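Local coordinates for protein putative creatinine amidohydrolase (PDB 3LUB) that probably hydrolyses non-peptide carbon-nitrogen bonds in linear amides at a two-zinc centre, as a member of the creatininase superfamily, at residues E5-V10 against L46-A51; K20-I25 against E246-D251; A93-I98 against K126-D131. All coordinates share one frame; numbering follows the deposited sequence.

Interaction 1 of 3, residues E5-V10 against L46-A51; sequences EVDLSV and LPHDIA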
ATOM      1  N   GLU F   5      -1.145 -27.677 -26.151  1.00 27.84           N
ATOM      2  CA  GLU F   5      -0.699 -28.455 -24.994  1.00 27.63           C
ATOM      3  C   GLU F   5       0.236 -27.676 -24.050  1.00 23.78           C
ATOM      4  O   GLU F   5       0.165 -27.849 -22.817  1.00 24.32           O
ATOM      5  CB  GLU F   5      -0.032 -29.757 -25.433  1.00 27.74           C
ATOM      6  CG  GLU F   5       0.144 -30.759 -24.288  1.00 29.22           C
ATOM      7  CD  GLU F   5       0.465 -32.181 -24.772  1.00 32.72           C
ATOM      8  OE1 GLU F   5       0.561 -32.419 -26.008  1.00 40.64           O
ATOM      9  OE2 GLU F   5       0.605 -33.066 -23.907  1.00 32.67           O
ATOM     10  N   VAL F   6       1.078 -26.823 -24.630  1.00 21.27           N
ATOM     11  CA  VAL F   6       2.083 -26.085 -23.859  1.00 20.88           C
ATOM     12  C   VAL F   6       2.043 -24.551 -24.037  1.00 20.73           C
ATOM     13  O   VAL F   6       2.797 -23.842 -23.341  1.00 20.46           O
ATOM     14  CB  VAL F   6       3.514 -26.587 -24.203  1.00 21.34           C
ATOM     15  CG1 VAL F   6       3.689 -28.098 -23.898  1.00 16.07           C
ATOM     16  CG2 VAL F   6       3.847 -26.282 -25.628  1.00 17.58           C
ATOM     17  N   ASP F   7       1.199 -24.025 -24.943  1.00 19.68           N
ATOM     18  CA  ASP F   7       1.119 -22.554 -25.188  1.00 19.67           C
ATOM     19  C   ASP F   7      -0.266 -22.029 -24.804  1.00 19.69           C
ATOM     20  O   ASP F   7      -1.220 -22.223 -25.539  1.00 20.19           O
ATOM     21  CB  ASP F   7       1.436 -22.263 -26.639  1.00 18.82           C
ATOM     22  CG  ASP F   7       1.489 -20.773 -26.974  1.00 21.31           C
ATOM     23  OD1 ASP F   7       1.374 -19.900 -26.085  1.00 23.37           O
ATOM     24  OD2 ASP F   7       1.679 -20.488 -28.175  1.00 20.91           O
ATOM     25  N   LEU F   8      -0.374 -21.419 -23.625  1.00 18.77           N
ATOM     26  CA  LEU F   8      -1.665 -20.991 -23.101  1.00 19.87           C
ATOM     27  C   LEU F   8      -2.327 -19.921 -23.968  1.00 20.68           C
ATOM     28  O   LEU F   8      -3.556 -19.833 -24.007  1.00 22.39           O
ATOM     29  CB  LEU F   8      -1.563 -20.516 -21.638  1.00 20.01           C
ATOM     30  CG  LEU F   8      -2.915 -20.503 -20.909  1.00 18.61           C
ATOM     31  CD1 LEU F   8      -3.329 -21.877 -20.412  1.00 17.64           C
ATOM     32  CD2 LEU F   8      -2.963 -19.497 -19.763  1.00 17.39           C
ATOM     33  N   SER F   9      -1.524 -19.126 -24.667  1.00 21.14           N
ATOM     34  CA  SER F   9      -2.042 -18.126 -25.597  1.00 22.22           C
ATOM     35  C   SER F   9      -2.958 -18.668 -26.714  1.00 22.57           C
ATOM     36  O   SER F   9      -3.762 -17.928 -27.255  1.00 23.69           O
ATOM     37  CB  SER F   9      -0.880 -17.334 -26.197  1.00 23.90           C
ATOM     38  OG  SER F   9      -0.200 -16.631 -25.167  1.00 27.49           O
ATOM     39  N   VAL F  10      -2.831 -19.941 -27.060  1.00 22.04           N
ATOM     40  CA  VAL F  10      -3.703 -20.562 -28.037  1.00 22.59           C
ATOM     41  C   VAL F  10      -4.548 -21.719 -27.459  1.00 23.84           C
ATOM     42  O   VAL F  10      -5.353 -22.296 -28.177  1.00 27.21           O
ATOM     43  CB  VAL F  10      -2.920 -21.045 -29.287  1.00 21.00           C
ATOM     44  CG1 VAL F  10      -2.237 -19.863 -30.010  1.00 14.64           C
ATOM     45  CG2 VAL F  10      -1.902 -22.116 -28.920  1.00 19.64           C
ATOM     46  N   LEU F  46       9.878 -12.841 -27.883  1.00 18.95           N
ATOM     47  CA  LEU F  46      11.051 -13.701 -27.905  1.00 18.85           C
ATOM     48  C   LEU F  46      11.080 -14.750 -26.799  1.00 18.41           C
ATOM     49  O   LEU F  46      11.254 -15.939 -27.099  1.00 18.72           O
ATOM     50  CB  LEU F  46      12.326 -12.868 -27.906  1.00 18.91           C
ATOM     51  CG  LEU F  46      12.500 -12.077 -29.207  1.00 18.95           C
ATOM     52  CD1 LEU F  46      13.943 -11.509 -29.333  1.00 18.91           C
ATOM     53  CD2 LEU F  46      12.116 -12.961 -30.399  1.00 14.58           C
ATOM     54  N   PRO F  47      10.895 -14.349 -25.518  1.00 19.00           N
ATOM     55  CA  PRO F  47      10.814 -15.418 -24.489  1.00 18.47           C
ATOM     56  C   PRO F  47       9.639 -16.365 -24.605  1.00 18.43           C
ATOM     57  O   PRO F  47       9.747 -17.504 -24.226  1.00 20.27           O
ATOM     58  CB  PRO F  47      10.738 -14.629 -23.173  1.00 20.09           C
ATOM     59  CG  PRO F  47      10.365 -13.241 -23.540  1.00 16.21           C
ATOM     60  CD  PRO F  47      10.883 -13.007 -24.905  1.00 17.23           C
ATOM     61  N   HIS F  48       8.498 -15.882 -25.101  1.00 19.96           N
ATOM     62  CA  HIS F  48       7.358 -16.767 -25.326  1.00 21.17           C
ATOM     63  C   HIS F  48       7.744 -17.866 -26.339  1.00 19.56           C
ATOM     64  O   HIS F  48       7.572 -19.057 -26.084  1.00 19.00           O
ATOM     65  CB  HIS F  48       6.143 -15.997 -25.853  1.00 20.12           C
ATOM     66  CG  HIS F  48       5.004 -16.894 -26.215  1.00 20.25           C
ATOM     67  ND1 HIS F  48       4.819 -17.391 -27.487  1.00 25.86           N
ATOM     68  CD2 HIS F  48       4.032 -17.440 -25.453  1.00 20.48           C
ATOM     69  CE1 HIS F  48       3.757 -18.174 -27.502  1.00 24.77           C
ATOM     70  NE2 HIS F  48       3.271 -18.234 -26.275  1.00 27.39           N
ATOM     71  N   ASP F  49       8.262 -17.447 -27.487  1.00 20.58           N
ATOM     72  CA  ASP F  49       8.657 -18.406 -28.553  1.00 21.09           C
ATOM     73  C   ASP F  49       9.773 -19.375 -28.123  1.00 20.50           C
ATOM     74  O   ASP F  49       9.671 -20.597 -28.344  1.00 21.78           O
ATOM     75  CB  ASP F  49       9.028 -17.641 -29.821  1.00 20.72           C
ATOM     76  CG  ASP F  49       7.815 -17.004 -30.492  1.00 24.84           C
ATOM     77  OD1 ASP F  49       6.681 -17.127 -29.941  1.00 29.63           O
ATOM     78  OD2 ASP F  49       7.993 -16.350 -31.549  1.00 27.75           O
ATOM     79  N   ILE F  50      10.808 -18.868 -27.445  1.00 20.09           N
ATOM     80  CA  ILE F  50      11.844 -19.738 -26.863  1.00 18.71           C
ATOM     81  C   ILE F  50      11.263 -20.741 -25.865  1.00 19.54           C
ATOM     82  O   ILE F  50      11.563 -21.940 -25.916  1.00 20.34           O
ATOM     83  CB  ILE F  50      12.975 -18.920 -26.195  1.00 20.59           C
ATOM     84  CG1 ILE F  50      13.750 -18.135 -27.273  1.00 20.43           C
ATOM     85  CG2 ILE F  50      13.888 -19.823 -25.353  1.00 19.73           C
ATOM     86  CD1 ILE F  50      14.585 -17.025 -26.745  1.00 17.81           C
ATOM     87  N   ALA F  51      10.429 -20.268 -24.951  1.00 19.75           N
ATOM     88  CA  ALA F  51       9.883 -21.132 -23.892  1.00 19.08           C
ATOM     89  C   ALA F  51       8.976 -22.215 -24.441  1.00 18.96           C
ATOM     90  O   ALA F  51       9.005 -23.360 -23.967  1.00 20.19           O
ATOM     91  CB  ALA F  51       9.160 -20.289 -22.813  1.00 16.79           C
TER

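Interaction 2 of 3, residues K20-I25 against E246-D251; sequences KYDVII and EMAQHD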
ATOM      1  N   LYS F  20      -1.362 -33.641 -16.883  1.00 30.80           N
ATOM      2  CA  LYS F  20      -0.522 -33.281 -15.746  1.00 29.80           C
ATOM      3  C   LYS F  20       0.557 -32.317 -16.170  1.00 26.94           C
ATOM      4  O   LYS F  20       1.332 -32.616 -17.083  1.00 24.52           O
ATOM      5  CB  LYS F  20       0.149 -34.514 -15.147  1.00 31.92           C
ATOM      6  CG  LYS F  20       0.555 -34.271 -13.684  1.00 40.31           C
ATOM      7  CD  LYS F  20       1.698 -35.121 -13.181  1.00 47.54           C
ATOM      8  CE  LYS F  20       2.361 -34.421 -11.994  1.00 54.82           C
ATOM      9  NZ  LYS F  20       1.361 -33.789 -11.055  1.00 55.19           N
ATOM     10  N   TYR F  21       0.626 -31.173 -15.499  1.00 25.36           N
ATOM     11  CA  TYR F  21       1.676 -30.200 -15.769  1.00 24.41           C
ATOM     12  C   TYR F  21       2.639 -30.173 -14.601  1.00 23.78           C
ATOM     13  O   TYR F  21       2.234 -30.178 -13.452  1.00 25.72           O
ATOM     14  CB  TYR F  21       1.097 -28.805 -16.078  1.00 23.41           C
ATOM     15  CG  TYR F  21       0.394 -28.757 -17.406  1.00 22.01           C
ATOM     16  CD1 TYR F  21      -0.937 -29.127 -17.529  1.00 21.30           C
ATOM     17  CD2 TYR F  21       1.048 -28.364 -18.537  1.00 17.35           C
ATOM     18  CE1 TYR F  21      -1.570 -29.116 -18.747  1.00 20.14           C
ATOM     19  CE2 TYR F  21       0.401 -28.324 -19.750  1.00 18.20           C
ATOM     20  CZ  TYR F  21      -0.913 -28.727 -19.847  1.00 19.39           C
ATOM     21  OH  TYR F  21      -1.567 -28.743 -21.065  1.00 22.82           O
ATOM     22  N   ASP F  22       3.921 -30.168 -14.926  1.00 24.83           N
ATOM     23  CA  ASP F  22       5.009 -30.215 -13.943  1.00 26.15           C
ATOM     24  C   ASP F  22       5.563 -28.824 -13.623  1.00 26.01           C
ATOM     25  O   ASP F  22       5.717 -28.454 -12.441  1.00 27.45           O
ATOM     26  CB  ASP F  22       6.147 -31.074 -14.494  1.00 26.38           C
ATOM     27  CG  ASP F  22       5.743 -32.519 -14.672  1.00 31.87           C
ATOM     28  OD1 ASP F  22       5.438 -33.136 -13.643  1.00 37.56           O
ATOM     29  OD2 ASP F  22       5.707 -33.008 -15.829  1.00 31.21           O
ATOM     30  N   VAL F  23       5.882 -28.071 -14.669  1.00 24.12           N
ATOM     31  CA  VAL F  23       6.475 -26.720 -14.510  1.00 23.07           C
ATOM     32  C   VAL F  23       5.657 -25.689 -15.240  1.00 21.45           C
ATOM     33  O   VAL F  23       5.127 -25.994 -16.279  1.00 20.18           O
ATOM     34  CB  VAL F  23       7.936 -26.700 -14.998  1.00 25.08           C
ATOM     35  CG1 VAL F  23       8.620 -25.385 -14.639  1.00 22.28           C
ATOM     36  CG2 VAL F  23       8.683 -27.918 -14.434  1.00 22.07           C
ATOM     37  N   ILE F  24       5.536 -24.477 -14.670  1.00 20.41           N
ATOM     38  CA  ILE F  24       4.880 -23.331 -15.340  1.00 18.44           C
ATOM     39  C   ILE F  24       5.970 -22.354 -15.755  1.00 17.98           C
ATOM     40  O   ILE F  24       6.914 -22.087 -15.016  1.00 18.52           O
ATOM     41  CB  ILE F  24       3.844 -22.591 -14.407  1.00 18.78           C
ATOM     42  CG1 ILE F  24       2.889 -23.591 -13.691  1.00 22.14           C
ATOM     43  CG2 ILE F  24       3.105 -21.463 -15.148  1.00 15.61           C
ATOM     44  CD1 ILE F  24       2.229 -24.621 -14.568  1.00 22.20           C
ATOM     45  N   ILE F  25       5.852 -21.812 -16.953  1.00 17.81           N
ATOM     46  CA  ILE F  25       6.822 -20.834 -17.455  1.00 19.41           C
ATOM     47  C   ILE F  25       6.082 -19.542 -17.665  1.00 16.78           C
ATOM     48  O   ILE F  25       5.082 -19.520 -18.364  1.00 17.79           O
ATOM     49  CB  ILE F  25       7.478 -21.238 -18.798  1.00 21.24           C
ATOM     50  CG1 ILE F  25       7.750 -22.766 -18.869  1.00 23.60           C
ATOM     51  CG2 ILE F  25       8.677 -20.447 -18.969  1.00 15.04           C
ATOM     52  CD1 ILE F  25       8.551 -23.282 -17.793  1.00 30.14           C
ATOM     53  N   GLU F 246      14.794 -31.062 -15.050  1.00 24.94           N
ATOM     54  CA  GLU F 246      15.360 -31.214 -13.699  1.00 25.28           C
ATOM     55  C   GLU F 246      14.492 -30.556 -12.638  1.00 26.10           C
ATOM     56  O   GLU F 246      14.369 -31.081 -11.542  1.00 27.16           O
ATOM     57  CB  GLU F 246      16.749 -30.627 -13.624  1.00 25.08           C
ATOM     58  CG  GLU F 246      17.759 -31.289 -14.517  1.00 27.73           C
ATOM     59  CD  GLU F 246      18.940 -30.368 -14.795  1.00 29.95           C
ATOM     60  OE1 GLU F 246      18.859 -29.171 -14.406  1.00 32.90           O
ATOM     61  OE2 GLU F 246      19.944 -30.817 -15.404  1.00 35.01           O
HETATM   62  N   MSE F 247      13.883 -29.416 -12.945  1.00 25.77           N
HETATM   63  CA  MSE F 247      12.890 -28.828 -12.035  1.00 26.28           C
HETATM   64  C   MSE F 247      11.735 -29.766 -11.763  1.00 28.45           C
HETATM   65  O   MSE F 247      11.304 -29.886 -10.612  1.00 28.78           O
HETATM   66  CB  MSE F 247      12.349 -27.500 -12.561  1.00 25.84           C
HETATM   67  CG  MSE F 247      13.321 -26.351 -12.412  1.00 24.79           C
HETATM   68 SE   MSE F 247      12.584 -24.693 -13.148  0.75 31.57          SE
HETATM   69  CE  MSE F 247      11.262 -24.313 -11.702  1.00 21.42           C
ATOM     70  N   ALA F 248      11.256 -30.447 -12.811  1.00 29.85           N
ATOM     71  CA  ALA F 248      10.168 -31.444 -12.689  1.00 30.79           C
ATOM     72  C   ALA F 248      10.553 -32.695 -11.920  1.00 30.86           C
ATOM     73  O   ALA F 248       9.712 -33.281 -11.227  1.00 31.49           O
ATOM     74  CB  ALA F 248       9.663 -31.860 -14.063  1.00 30.04           C
ATOM     75  N   GLN F 249      11.808 -33.119 -12.056  1.00 30.82           N
ATOM     76  CA  GLN F 249      12.236 -34.449 -11.569  1.00 33.40           C
ATOM     77  C   GLN F 249      12.982 -34.420 -10.225  1.00 33.62           C
ATOM     78  O   GLN F 249      13.208 -35.455  -9.617  1.00 34.60           O
ATOM     79  CB  GLN F 249      13.077 -35.121 -12.658  1.00 33.36           C
ATOM     80  CG  GLN F 249      12.191 -35.566 -13.843  1.00 37.41           C
ATOM     81  CD  GLN F 249      12.960 -35.957 -15.105  1.00 38.71           C
ATOM     82  OE1 GLN F 249      14.202 -35.863 -15.165  1.00 45.23           O
ATOM     83  NE2 GLN F 249      12.211 -36.395 -16.132  1.00 39.58           N
ATOM     84  N   HIS F 250      13.363 -33.236  -9.765  1.00 33.09           N
ATOM     85  CA  HIS F 250      14.067 -33.098  -8.488  1.00 33.07           C
ATOM     86  C   HIS F 250      13.469 -32.009  -7.651  1.00 32.33           C
ATOM     87  O   HIS F 250      12.930 -31.037  -8.154  1.00 32.96           O
ATOM     88  CB  HIS F 250      15.530 -32.729  -8.685  1.00 34.45           C
ATOM     89  CG  HIS F 250      16.283 -33.683  -9.542  1.00 36.10           C
ATOM     90  ND1 HIS F 250      16.701 -34.915  -9.088  1.00 40.85           N
ATOM     91  CD2 HIS F 250      16.689 -33.591 -10.828  1.00 37.88           C
ATOM     92  CE1 HIS F 250      17.341 -35.538 -10.062  1.00 43.83           C
ATOM     93  NE2 HIS F 250      17.348 -34.757 -11.127  1.00 40.12           N
ATOM     94  N   ASP F 251      13.594 -32.183  -6.350  1.00 32.22           N
ATOM     95  CA  ASP F 251      13.401 -31.100  -5.417  1.00 31.62           C
ATOM     96  C   ASP F 251      14.665 -30.229  -5.427  1.00 28.51           C
ATOM     97  O   ASP F 251      15.715 -30.624  -5.934  1.00 27.53           O
ATOM     98  CB  ASP F 251      13.076 -31.638  -4.020  1.00 33.47           C
ATOM     99  CG  ASP F 251      11.784 -32.461  -4.002  1.00 41.92           C
ATOM    100  OD1 ASP F 251      11.015 -32.398  -4.986  1.00 44.75           O
ATOM    101  OD2 ASP F 251      11.544 -33.184  -3.011  1.00 50.55           O
TER

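Interaction 3 of 3, residues A93-I98 against K126-D131; sequences ATQQAI and KGMIRD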
ATOM      1  N   ALA F  93       6.455  -2.197  -7.572  1.00 16.54           N
ATOM      2  CA  ALA F  93       5.327  -2.623  -6.727  1.00 15.86           C
ATOM      3  C   ALA F  93       4.189  -3.176  -7.561  1.00 15.26           C
ATOM      4  O   ALA F  93       3.473  -4.098  -7.153  1.00 16.06           O
ATOM      5  CB  ALA F  93       4.835  -1.456  -5.827  1.00 15.57           C
ATOM      6  N   THR F  94       4.011  -2.620  -8.741  1.00 15.71           N
ATOM      7  CA  THR F  94       2.965  -3.040  -9.649  1.00 14.41           C
ATOM      8  C   THR F  94       3.309  -4.425 -10.153  1.00 15.64           C
ATOM      9  O   THR F  94       2.444  -5.283 -10.209  1.00 15.35           O
ATOM     10  CB  THR F  94       2.837  -2.072 -10.849  1.00 12.83           C
ATOM     11  OG1 THR F  94       2.528  -0.763 -10.379  1.00 14.64           O
ATOM     12  CG2 THR F  94       1.748  -2.553 -11.844  1.00 12.30           C
ATOM     13  N   GLN F  95       4.575  -4.620 -10.545  1.00 16.58           N
ATOM     14  CA  GLN F  95       5.073  -5.935 -10.992  1.00 15.59           C
ATOM     15  C   GLN F  95       4.911  -6.952  -9.888  1.00 15.55           C
ATOM     16  O   GLN F  95       4.490  -8.061 -10.112  1.00 15.23           O
ATOM     17  CB  GLN F  95       6.533  -5.873 -11.432  1.00 14.53           C
ATOM     18  CG  GLN F  95       6.775  -5.048 -12.689  1.00 17.24           C
ATOM     19  CD  GLN F  95       8.223  -5.057 -13.138  1.00 16.58           C
ATOM     20  OE1 GLN F  95       9.138  -4.828 -12.352  1.00 23.33           O
ATOM     21  NE2 GLN F  95       8.432  -5.286 -14.409  1.00 15.97           N
ATOM     22  N   GLN F  96       5.247  -6.557  -8.676  1.00 17.09           N
ATOM     23  CA  GLN F  96       5.177  -7.488  -7.561  1.00 16.74           C
ATOM     24  C   GLN F  96       3.730  -7.887  -7.311  1.00 15.18           C
ATOM     25  O   GLN F  96       3.441  -9.025  -7.016  1.00 17.23           O
ATOM     26  CB  GLN F  96       5.825  -6.873  -6.330  1.00 15.80           C
ATOM     27  CG  GLN F  96       5.777  -7.751  -5.106  1.00 22.35           C
ATOM     28  CD  GLN F  96       6.491  -7.134  -3.910  1.00 25.93           C
ATOM     29  OE1 GLN F  96       7.690  -6.846  -3.962  1.00 35.41           O
ATOM     30  NE2 GLN F  96       5.758  -6.967  -2.807  1.00 39.39           N
ATOM     31  N   ALA F  97       2.812  -6.956  -7.422  1.00 15.65           N
ATOM     32  CA  ALA F  97       1.403  -7.253  -7.269  1.00 15.54           C
ATOM     33  C   ALA F  97       0.951  -8.256  -8.317  1.00 16.35           C
ATOM     34  O   ALA F  97       0.194  -9.151  -8.008  1.00 14.42           O
ATOM     35  CB  ALA F  97       0.555  -5.967  -7.374  1.00 13.48           C
ATOM     36  N   ILE F  98       1.419  -8.088  -9.560  1.00 16.35           N
ATOM     37  CA  ILE F  98       1.116  -9.016 -10.648  1.00 14.92           C
ATOM     38  C   ILE F  98       1.583 -10.432 -10.302  1.00 15.85           C
ATOM     39  O   ILE F  98       0.783 -11.374 -10.360  1.00 15.69           O
ATOM     40  CB  ILE F  98       1.732  -8.551 -12.008  1.00 17.71           C
ATOM     41  CG1 ILE F  98       0.980  -7.304 -12.530  1.00 19.28           C
ATOM     42  CG2 ILE F  98       1.649  -9.679 -13.042  1.00 13.09           C
ATOM     43  CD1 ILE F  98       1.731  -6.519 -13.622  1.00 12.24           C
ATOM     44  N   LYS F 126      14.554 -10.782  -8.141  1.00 19.29           N
ATOM     45  CA  LYS F 126      15.138 -11.441  -6.982  1.00 18.91           C
ATOM     46  C   LYS F 126      14.453 -11.060  -5.682  1.00 18.56           C
ATOM     47  O   LYS F 126      14.200 -11.923  -4.843  1.00 20.42           O
ATOM     48  CB  LYS F 126      16.657 -11.172  -6.876  1.00 21.27           C
ATOM     49  CG  LYS F 126      17.492 -11.804  -7.979  1.00 20.78           C
ATOM     50  CD  LYS F 126      18.956 -11.509  -7.793  1.00 24.06           C
ATOM     51  CE  LYS F 126      19.822 -12.229  -8.813  1.00 28.20           C
ATOM     52  NZ  LYS F 126      21.231 -12.118  -8.343  1.00 35.34           N
ATOM     53  N   GLY F 127      14.180  -9.775  -5.482  1.00 17.87           N
ATOM     54  CA  GLY F 127      13.436  -9.318  -4.290  1.00 17.89           C
ATOM     55  C   GLY F 127      12.027  -9.914  -4.170  1.00 19.46           C
ATOM     56  O   GLY F 127      11.625 -10.352  -3.095  1.00 18.45           O
HETATM   57  N   MSE F 128      11.276  -9.948  -5.270  1.00 19.44           N
HETATM   58  CA  MSE F 128       9.927 -10.500  -5.264  1.00 19.49           C
HETATM   59  C   MSE F 128       9.945 -11.980  -4.897  1.00 18.14           C
HETATM   60  O   MSE F 128       9.080 -12.457  -4.176  1.00 16.93           O
HETATM   61  CB  MSE F 128       9.299 -10.394  -6.639  1.00 19.72           C
HETATM   62  CG  MSE F 128       9.118  -9.018  -7.157  1.00 24.01           C
HETATM   63 SE   MSE F 128       8.355  -8.940  -8.939  0.75 21.02          SE
HETATM   64  CE  MSE F 128       9.350  -7.401  -9.400  1.00 13.72           C
ATOM     65  N   ILE F 129      10.926 -12.684  -5.439  1.00 18.44           N
ATOM     66  CA  ILE F 129      11.101 -14.111  -5.212  1.00 18.28           C
ATOM     67  C   ILE F 129      11.452 -14.372  -3.751  1.00 18.28           C
ATOM     68  O   ILE F 129      10.816 -15.208  -3.106  1.00 18.31           O
ATOM     69  CB  ILE F 129      12.151 -14.710  -6.206  1.00 19.06           C
ATOM     70  CG1 ILE F 129      11.564 -14.745  -7.634  1.00 21.75           C
ATOM     71  CG2 ILE F 129      12.563 -16.122  -5.832  1.00 16.47           C
ATOM     72  CD1 ILE F 129      12.569 -15.188  -8.725  1.00 15.23           C
ATOM     73  N   ARG F 130      12.422 -13.626  -3.211  1.00 18.52           N
ATOM     74  CA  ARG F 130      12.731 -13.710  -1.784  1.00 18.81           C
ATOM     75  C   ARG F 130      11.471 -13.508  -0.940  1.00 19.30           C
ATOM     76  O   ARG F 130      11.166 -14.317  -0.069  1.00 20.12           O
ATOM     77  CB  ARG F 130      13.786 -12.668  -1.377  1.00 18.15           C
ATOM     78  CG  ARG F 130      15.186 -13.018  -1.831  1.00 20.73           C
ATOM     79  CD  ARG F 130      16.264 -12.139  -1.151  1.00 22.22           C
ATOM     80  NE  ARG F 130      17.587 -12.735  -1.370  1.00 23.13           N
ATOM     81  CZ  ARG F 130      18.379 -12.435  -2.402  1.00 25.17           C
ATOM     82  NH1 ARG F 130      18.040 -11.505  -3.279  1.00 25.14           N
ATOM     83  NH2 ARG F 130      19.540 -13.064  -2.540  1.00 29.03           N
ATOM     84  N   ASP F 131      10.725 -12.438  -1.205  1.00 18.82           N
ATOM     85  CA  ASP F 131       9.512 -12.177  -0.401  1.00 19.20           C
ATOM     86  C   ASP F 131       8.421 -13.263  -0.550  1.00 19.44           C
ATOM     87  O   ASP F 131       7.734 -13.625   0.418  1.00 20.68           O
ATOM     88  CB  ASP F 131       8.933 -10.790  -0.739  1.00 17.79           C
ATOM     89  CG  ASP F 131       9.825  -9.647  -0.255  1.00 24.76           C
ATOM     90  OD1 ASP F 131      10.773  -9.893   0.537  1.00 22.40           O
ATOM     91  OD2 ASP F 131       9.560  -8.492  -0.672  1.00 25.15           O
TER
HETATM   92  O   HOH W   1       8.087  -6.403  -0.988  1.00 22.84           O

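Interaction 1 of 3, residues E5-V10 against L46-A51
A histidine-carboxylate hydrogen bond ties the N-terminal loop to helix 42-62: H48 NE2 donates to D7 OD1. NE2 and OD1 are modelled 2.5 Å apart, a value uncertain at this resolution, with an N-H...O angle of 157°. OD1 sits at the ring edge, almost in the imidazole plane. From the acceptor's side NE2 arrives from above the carboxylate plane, and ring and carboxylate are turned 52° against each other. H48 reaches out because its CG is anti to the backbone N (chi1 175°), which sends the ring off the helix toward the loop. The other nitrogen, ND1, bonds almost straight to D49 OD1 at 3.1 Å. The ring therefore lies between two carboxylates and is fixed in its rotation. On the loop side, D7 OD1 also takes a weak bond from S9 N at 3.3 Å, an Asx-turn geometry, while D7 O accepts from V10 N. S9 OG comes within 4.0 Å of H48 NE2, an oblique approach without a bond, and S9 packs on L41 of the second subunit. Histidine suits this place because each of its nitrogens can donate. With both facing carboxylates, the imidazole may be doubly protonated, its positive charge favoured by D7 and D49.

Interaction 2 of 3, residues K20-I25 against E246-D251
The carboxylate oxygen OD2 of D22 accepts a hydrogen bond from the backbone N of R65, while the same side chain meets A248 through its CB. The main chains of D22 and R65 are bonded as well, so D22 is gripped by the chain leading into strand 66-68. Its CG lies anti to the carbonyl carbon (chi1 -65°). In this setting CB makes the closest touch, 3.6 Å from A248 CB, with CG just behind at 4.0 Å from that methyl and OD2 turned to R65 N. A small alanine suits this place, since the CA atoms of D22 and A248 are only 5.4 Å apart. V23, the next residue, uses both of its branches. CG2 lies over the helix backbone, 4.0 Å from A248 N and 4.1 Å from A248 CB, whereas CG1 meets the terminal methyl CE of selenomethionine M247 at 4.1 Å. The contact belongs to an alpha/beta fold in which the last turn of helix 226-249 packs on strand 23-28, a central strand of the parallel sheet, and on the residue before it. Here the two methyls of the branched valine diverge, so that one reaches A248 and the other M247, and the flexible M247 chain, bent at chi3 (74°), crosses the valine at about a right angle. Neighbouring subunits close in around the contact: I24, pointing to the other side of the strand, packs on F86 of the second subunit, and E246 OE1 is hydrogen-bonded to S197 OG of the third.

Interaction 3 of 3, residues A93-I98 against K126-D131
M128, a selenomethionine, lies across Q95 and Q96 where two helices pack side by side; the axes of segments 93-98 and 126-131 approach to 10.4 Å and cross at -44°. With CG anti to the carbonyl carbon and chi2 extended, CG meets Q96 CB at 4.0 Å and SE rests 3.8 Å from Q96 CA. The unusual chi3 of -146° then places CE 3.8 Å from Q95 CB. A long unbranched chain suits such a groove. The two glutamines diverge at their first torsion. Q96 has CG anti to the backbone N (chi1 179°) and extends past M128 toward D131. Q95 has CG beside the backbone N, and its NE2 is held by F74 O and N123 OD1, close to the zinc ligand H120. A water joins the outer ends: it accepts from Q96 NE2 at 3.0 Å and donates to D131 OD2 at 2.6 Å. Q96 NE2 also bonds to E100 OE2, and D131 OD1 takes a bond from H89 of the third subunit. The Q96 amide and D131 carboxylate planes are nearly perpendicular. The chemistry is split: dispersion contacts along the methionine side chain (selenium here replacing sulfur), and a water linking amide to carboxylate at a subunit boundary.

How the interactions relate
Interactions 1 and 2 touch: their centres are about 16 Å apart, E5 O and Y21 OH probably form a hydrogen bond at 2.6 Å, and A51 CB packs on I25 CG2 at 3.9 Å. Their segments alternate along the chain. Interaction 3 is nested inside the loop closed by interaction 2, its centre about 22 Å from that contact's and about 23 Å from interaction 1's. Of interactions 1 and 3, the latter comes closer to a zinc ion: about 10 Å from the Q95 side chain against about 13 Å from that of H48. Interaction 1 shares helix 42-62 with the bridging ligand D43. All three reach the second subunit, and interactions 2 and 3 also the third.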